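Local atomic coordinates of ferric iron-binding periplasmic protein (PDB entry 6J2S), a protein that binds ferric iron in the periplasm, probably for delivery to an ABC transporter, and is here loaded with gallium(III) in place of iron. Residues T173-A178 and A190-Y195; Y195-L200 and S209-F214. All coordinates share one frame; numbering follows the deposited sequence.

Contact 1: residues T173-A178 and A190-Y195. With GA (gallium (III) ion), chain D; PO4 (phosphate ion), chain C.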
# COMPACT_ATOMS: atom_id res chain seq x y z
N THR A 173 -1.80 -10.17 12.82
CA THR A 173 -2.76 -10.46 11.76
C THR A 173 -2.91 -9.29 10.80
O THR A 173 -3.24 -9.51 9.63
CB THR A 173 -4.11 -10.86 12.36
OG1 THR A 173 -4.49 -9.93 13.37
CG2 THR A 173 -4.02 -12.25 12.99
N ASN A 174 -2.64 -8.05 11.24
CA ASN A 174 -2.74 -6.90 10.35
C ASN A 174 -1.94 -5.75 10.94
O ASN A 174 -1.47 -5.81 12.08
CB ASN A 174 -4.21 -6.49 10.11
CG ASN A 174 -4.98 -6.35 11.40
OD1 ASN A 174 -4.72 -5.43 12.19
ND2 ASN A 174 -5.93 -7.25 11.64
N ASN A 175 -1.75 -4.70 10.13
CA ASN A 175 -0.90 -3.59 10.57
C ASN A 175 -1.50 -2.88 11.78
O ASN A 175 -0.76 -2.36 12.63
CB ASN A 175 -0.69 -2.57 9.44
CG ASN A 175 0.10 -3.12 8.25
OD1 ASN A 175 -0.32 -2.99 7.10
ND2 ASN A 175 1.24 -3.71 8.52
N VAL A 176 -2.83 -2.86 11.88
CA VAL A 176 -3.47 -2.16 13.01
C VAL A 176 -3.12 -2.84 14.33
O VAL A 176 -2.73 -2.17 15.30
CB VAL A 176 -4.99 -2.06 12.79
CG1 VAL A 176 -5.65 -1.43 14.02
CG2 VAL A 176 -5.27 -1.20 11.57
N THR A 177 -3.26 -4.17 14.42
CA THR A 177 -2.94 -4.83 15.68
C THR A 177 -1.44 -4.78 15.96
O THR A 177 -1.03 -4.73 17.12
CB THR A 177 -3.47 -6.27 15.71
OG1 THR A 177 -2.76 -7.10 14.78
CG2 THR A 177 -4.96 -6.31 15.37
N ALA A 178 -0.60 -4.75 14.91
CA ALA A 178 0.83 -4.60 15.14
C ALA A 178 1.16 -3.22 15.70
O ALA A 178 1.93 -3.10 16.67
CB ALA A 178 1.59 -4.87 13.84
N ALA A 190 7.63 -2.64 15.40
CA ALA A 190 6.96 -3.44 14.37
C ALA A 190 7.12 -2.79 13.01
O ALA A 190 7.17 -1.57 12.88
CB ALA A 190 5.46 -3.63 14.68
N LEU A 191 7.18 -3.64 11.98
CA LEU A 191 7.24 -3.22 10.59
C LEU A 191 5.83 -3.00 10.06
O LEU A 191 5.05 -3.95 9.95
CB LEU A 191 7.93 -4.30 9.75
CG LEU A 191 9.35 -4.70 10.11
CD1 LEU A 191 9.76 -5.91 9.27
CD2 LEU A 191 10.31 -3.54 9.87
N ILE A 192 5.50 -1.76 9.72
CA ILE A 192 4.17 -1.42 9.23
C ILE A 192 4.29 -0.38 8.12
O ILE A 192 5.40 -0.05 7.67
CB ILE A 192 3.28 -0.91 10.37
CG1 ILE A 192 3.93 0.30 11.06
CG2 ILE A 192 2.96 -2.04 11.38
CD1 ILE A 192 2.93 1.20 11.82
N ASN A 193 3.15 0.13 7.65
CA ASN A 193 3.15 1.30 6.80
C ASN A 193 2.96 2.58 7.63
O ASN A 193 2.45 2.55 8.76
CB ASN A 193 2.05 1.19 5.74
CG ASN A 193 2.16 -0.08 4.91
OD1 ASN A 193 3.26 -0.58 4.65
ND2 ASN A 193 1.01 -0.59 4.46
N ASN A 194 3.36 3.71 7.05
CA ASN A 194 3.44 4.95 7.82
C ASN A 194 2.08 5.47 8.25
O ASN A 194 1.96 6.07 9.32
CB ASN A 194 4.17 6.02 7.01
CG ASN A 194 3.36 6.47 5.80
OD1 ASN A 194 3.08 5.68 4.87
ND2 ASN A 194 2.93 7.73 5.82
N TYR A 195 1.05 5.30 7.42
CA TYR A 195 -0.21 6.00 7.67
C TYR A 195 -0.93 5.47 8.91
O TYR A 195 -1.79 6.17 9.45
CB TYR A 195 -1.12 5.91 6.43
CG TYR A 195 -1.35 4.51 5.92
CD1 TYR A 195 -0.54 3.97 4.91
CD2 TYR A 195 -2.37 3.71 6.45
CE1 TYR A 195 -0.76 2.66 4.44
CE2 TYR A 195 -2.59 2.41 5.99
CZ TYR A 195 -1.78 1.89 5.00
OH TYR A 195 -1.99 0.62 4.56
GA GA D . -3.07 -0.87 4.89
P PO4 C . -1.29 -3.37 3.72
O1 PO4 C . -1.49 -3.40 2.22
O2 PO4 C . 0.14 -3.64 4.02
O3 PO4 C . -1.67 -2.02 4.26
O4 PO4 C . -2.19 -4.40 4.39
O HOH W 1 -4.11 -2.63 4.94

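Contact 2: residues Y195-L200 and S209-F214. With GA (gallium (III) ion), chain D.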
# COMPACT_ATOMS: atom_id res chain seq x y z
N TYR A 195 1.05 5.30 7.42
CA TYR A 195 -0.21 6.00 7.67
C TYR A 195 -0.93 5.47 8.91
O TYR A 195 -1.79 6.17 9.45
CB TYR A 195 -1.12 5.91 6.43
CG TYR A 195 -1.35 4.51 5.92
CD1 TYR A 195 -0.54 3.97 4.91
CD2 TYR A 195 -2.37 3.71 6.45
CE1 TYR A 195 -0.76 2.66 4.44
CE2 TYR A 195 -2.59 2.41 5.99
CZ TYR A 195 -1.78 1.89 5.00
OH TYR A 195 -1.99 0.62 4.56
N TYR A 196 -0.60 4.27 9.38
CA TYR A 196 -1.28 3.74 10.56
C TYR A 196 -0.95 4.54 11.80
O TYR A 196 -1.80 4.67 12.70
CB TYR A 196 -0.91 2.28 10.78
CG TYR A 196 -1.44 1.36 9.72
CD1 TYR A 196 -0.63 0.97 8.67
CD2 TYR A 196 -2.75 0.88 9.78
CE1 TYR A 196 -1.09 0.14 7.68
CE2 TYR A 196 -3.23 0.03 8.79
CZ TYR A 196 -2.39 -0.33 7.75
OH TYR A 196 -2.84 -1.19 6.78
N TRP A 197 0.27 5.07 11.87
CA TRP A 197 0.67 5.86 13.03
C TRP A 197 -0.05 7.20 13.07
O TRP A 197 -0.44 7.67 14.14
CB TRP A 197 2.19 6.06 13.00
CG TRP A 197 2.74 6.68 14.23
CD1 TRP A 197 3.05 6.06 15.40
CD2 TRP A 197 3.07 8.07 14.41
NE1 TRP A 197 3.55 6.96 16.30
CE2 TRP A 197 3.57 8.21 15.72
CE3 TRP A 197 2.99 9.20 13.60
CZ2 TRP A 197 3.99 9.43 16.23
CZ3 TRP A 197 3.40 10.42 14.12
CH2 TRP A 197 3.89 10.52 15.42
N TYR A 198 -0.24 7.82 11.90
CA TYR A 198 -0.95 9.09 11.87
C TYR A 198 -2.43 8.90 12.19
O TYR A 198 -3.05 9.79 12.77
CB TYR A 198 -0.75 9.77 10.51
CG TYR A 198 0.69 10.14 10.31
CD1 TYR A 198 1.16 11.36 10.75
CD2 TYR A 198 1.60 9.24 9.76
CE1 TYR A 198 2.49 11.69 10.62
CE2 TYR A 198 2.93 9.56 9.63
CZ TYR A 198 3.37 10.80 10.06
OH TYR A 198 4.69 11.16 9.93
N THR A 199 -2.99 7.74 11.87
CA THR A 199 -4.38 7.48 12.26
C THR A 199 -4.49 7.36 13.77
O THR A 199 -5.40 7.94 14.39
CB THR A 199 -4.90 6.22 11.56
OG1 THR A 199 -4.97 6.46 10.15
CG2 THR A 199 -6.28 5.84 12.09
N LEU A 200 -3.58 6.61 14.39
CA LEU A 200 -3.51 6.54 15.85
C LEU A 200 -3.33 7.93 16.46
O LEU A 200 -4.00 8.27 17.44
CB LEU A 200 -2.38 5.60 16.25
CG LEU A 200 -2.14 5.18 17.70
CD1 LEU A 200 -3.37 4.55 18.31
CD2 LEU A 200 -0.94 4.23 17.77
N SER A 209 4.16 5.65 21.04
CA SER A 209 4.99 5.13 19.97
C SER A 209 5.50 6.26 19.08
O SER A 209 4.95 7.36 19.05
CB SER A 209 4.20 4.13 19.15
OG SER A 209 3.14 4.80 18.51
N ARG A 210 6.58 5.95 18.37
CA ARG A 210 7.21 6.85 17.42
C ARG A 210 7.48 6.06 16.14
O ARG A 210 7.45 4.83 16.13
CB ARG A 210 8.53 7.42 17.97
CG ARG A 210 8.34 8.37 19.14
CD ARG A 210 7.53 9.61 18.73
NE ARG A 210 7.33 10.52 19.86
CZ ARG A 210 6.25 10.53 20.64
NH1 ARG A 210 5.26 9.67 20.43
NH2 ARG A 210 6.17 11.39 21.65
N LEU A 211 7.74 6.79 15.05
CA LEU A 211 8.11 6.16 13.79
C LEU A 211 9.60 6.36 13.54
O LEU A 211 10.13 7.45 13.77
CB LEU A 211 7.32 6.73 12.61
CG LEU A 211 5.85 6.35 12.50
CD1 LEU A 211 5.32 6.78 11.13
CD2 LEU A 211 5.68 4.85 12.76
N HIS A 212 10.25 5.30 13.09
CA HIS A 212 11.60 5.33 12.57
C HIS A 212 11.57 5.06 11.07
O HIS A 212 10.96 4.08 10.63
CB HIS A 212 12.48 4.30 13.27
CG HIS A 212 13.89 4.27 12.74
ND1 HIS A 212 14.77 5.31 12.91
CD2 HIS A 212 14.55 3.32 12.03
CE1 HIS A 212 15.92 5.01 12.33
NE2 HIS A 212 15.81 3.81 11.79
N TYR A 213 12.23 5.92 10.30
CA TYR A 213 12.36 5.78 8.86
C TYR A 213 13.78 5.31 8.56
O TYR A 213 14.75 5.96 8.98
CB TYR A 213 12.10 7.11 8.14
CG TYR A 213 10.67 7.59 8.21
CD1 TYR A 213 10.20 8.29 9.31
CD2 TYR A 213 9.78 7.33 7.17
CE1 TYR A 213 8.90 8.72 9.38
CE2 TYR A 213 8.47 7.77 7.23
CZ TYR A 213 8.04 8.45 8.35
OH TYR A 213 6.74 8.88 8.44
N PHE A 214 13.91 4.18 7.86
CA PHE A 214 15.24 3.64 7.63
C PHE A 214 16.06 4.54 6.71
O PHE A 214 17.29 4.65 6.88
CB PHE A 214 15.15 2.23 7.05
CG PHE A 214 14.90 1.17 8.07
CD1 PHE A 214 15.86 0.86 9.03
CD2 PHE A 214 13.72 0.45 8.07
CE1 PHE A 214 15.65 -0.13 9.96
CE2 PHE A 214 13.49 -0.54 8.99
CZ PHE A 214 14.46 -0.83 9.95
GA GA D . -3.07 -0.87 4.89
O HOH W 1 -4.11 -2.63 4.94

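Contact 1: residues T173-A178 and A190-Y195
Ala178 and Ile192 set the tight half of this contact, with CB of Ala178 lying 4.0 Å from CG2 of Ile192. Two residues earlier in the strand, Ala190 meets the same alanine methyl, its CB 4.1 Å from CB of Ala178. With these two small side chains facing each other, helix 175-183 can settle close to strand 189-193, and CA of Ala178 comes 6.3 Å from CA of Ala190. The Ile192 branches divide the work: CG2 stands beside its backbone N and faces the helix, while CG1 (chi1 56°) sits between N and the carbonyl carbon. Asn175 and Ile192 pass alongside one another, pointing opposite ways, and no hydrogen bond joins the two segments. Val182 and Met179, further along the helix, extend this buried apolar patch. The helix and strand belong to the alpha/beta fold of a periplasmic solute-binding protein, and the strand's C-terminal end opens into the metal site. There the contact becomes polar and is bridged by ligands. The Tyr195 OH binds gallium at 1.9 Å with the metal in the plane of its ring, and a phosphate oxygen, a water, His11, Glu59 and Tyr196 complete six ligands. Asn193 turns its amide to the same site, its ND2 donating to Tyr195 OH at 3.2 Å (162°), nearly in the plane of the amide, and also to phosphate O2 at a more bent angle of 137°. Arg103 holds the OD1 of Asn193, which fixes the way that amide is turned. The other face of the helix is looser: Val176 points away from the strand and is exposed, and at the partly exposed N-cap OD1 of Asn174 accepts from Thr177 N at 2.9 Å.

Contact 2: residues Y195-L200 and S209-F214
Leu211 lies over one face of the Trp197 indole, its CG 3.9 Å from the centroid of the five-membered ring and 25° off the normal, a CH-pi contact. Leu211 and Trp197 extend from their backbones in opposing senses, side by side, and both Leu211 methyls also reach CB of Trp197. At the rim of the same indole NE1 points to Ser209, forking between O and OG, each 3.1 Å from NE1; both bonds are weak, the one to OG sharply bent. Trp197 gets there because its CG is anti to the backbone N (chi1 -172°), which swings the indole from the helix toward the strand. Helix 195-204 and strand 210-212 run nearly antiparallel, at 165° with their axes 9.4 Å apart; the helix packs on the face of the strand, which pairs with strand 96-107 in the sheet of this two-lobed solute-binding fold. Next outward is Tyr198, whose ring centre is covered by Trp197 CE3, 3.7 Å above the plane. Its CE2 touches Leu211 CD1, and its OH shares a weak 3.4 Å hydrogen bond with Tyr213 OH, which comes to the edge of the Tyr198 ring, near its plane; Ala274 O is a second, weak partner. Ser209 is itself held in place: Glu183 binds its OG, while Arg210 NH1 donates to its carbonyl O from above the carbonyl plane, at 2.7 Å. Tyr196 leads away from the strand and carries its OH to gallium at 1.9 Å, with CE2 of Tyr195 lying over one face of its ring.

In the fold
Following the chain from the N terminus, past strand 96-107, contact 1 begins at helix 175-183; the chain then turns back along strand 189-193, closing a helix-turn-strand loop of eleven residues. It closes before contact 2 opens, so the two follow in series, neither nested nor crossed, and they meet at Tyr195. From there the chain continues as helix 195-204 and returns through a short loop to strand 210-212, a second loop of eight residues that contact 2 closes. Both strands pair with strand 96-107, so the two helices are tied to one sheet. Between the contacts, Val176 packs on the Tyr196 ring and Asn194 on Leu211 and Tyr213; both contacts reach the gallium.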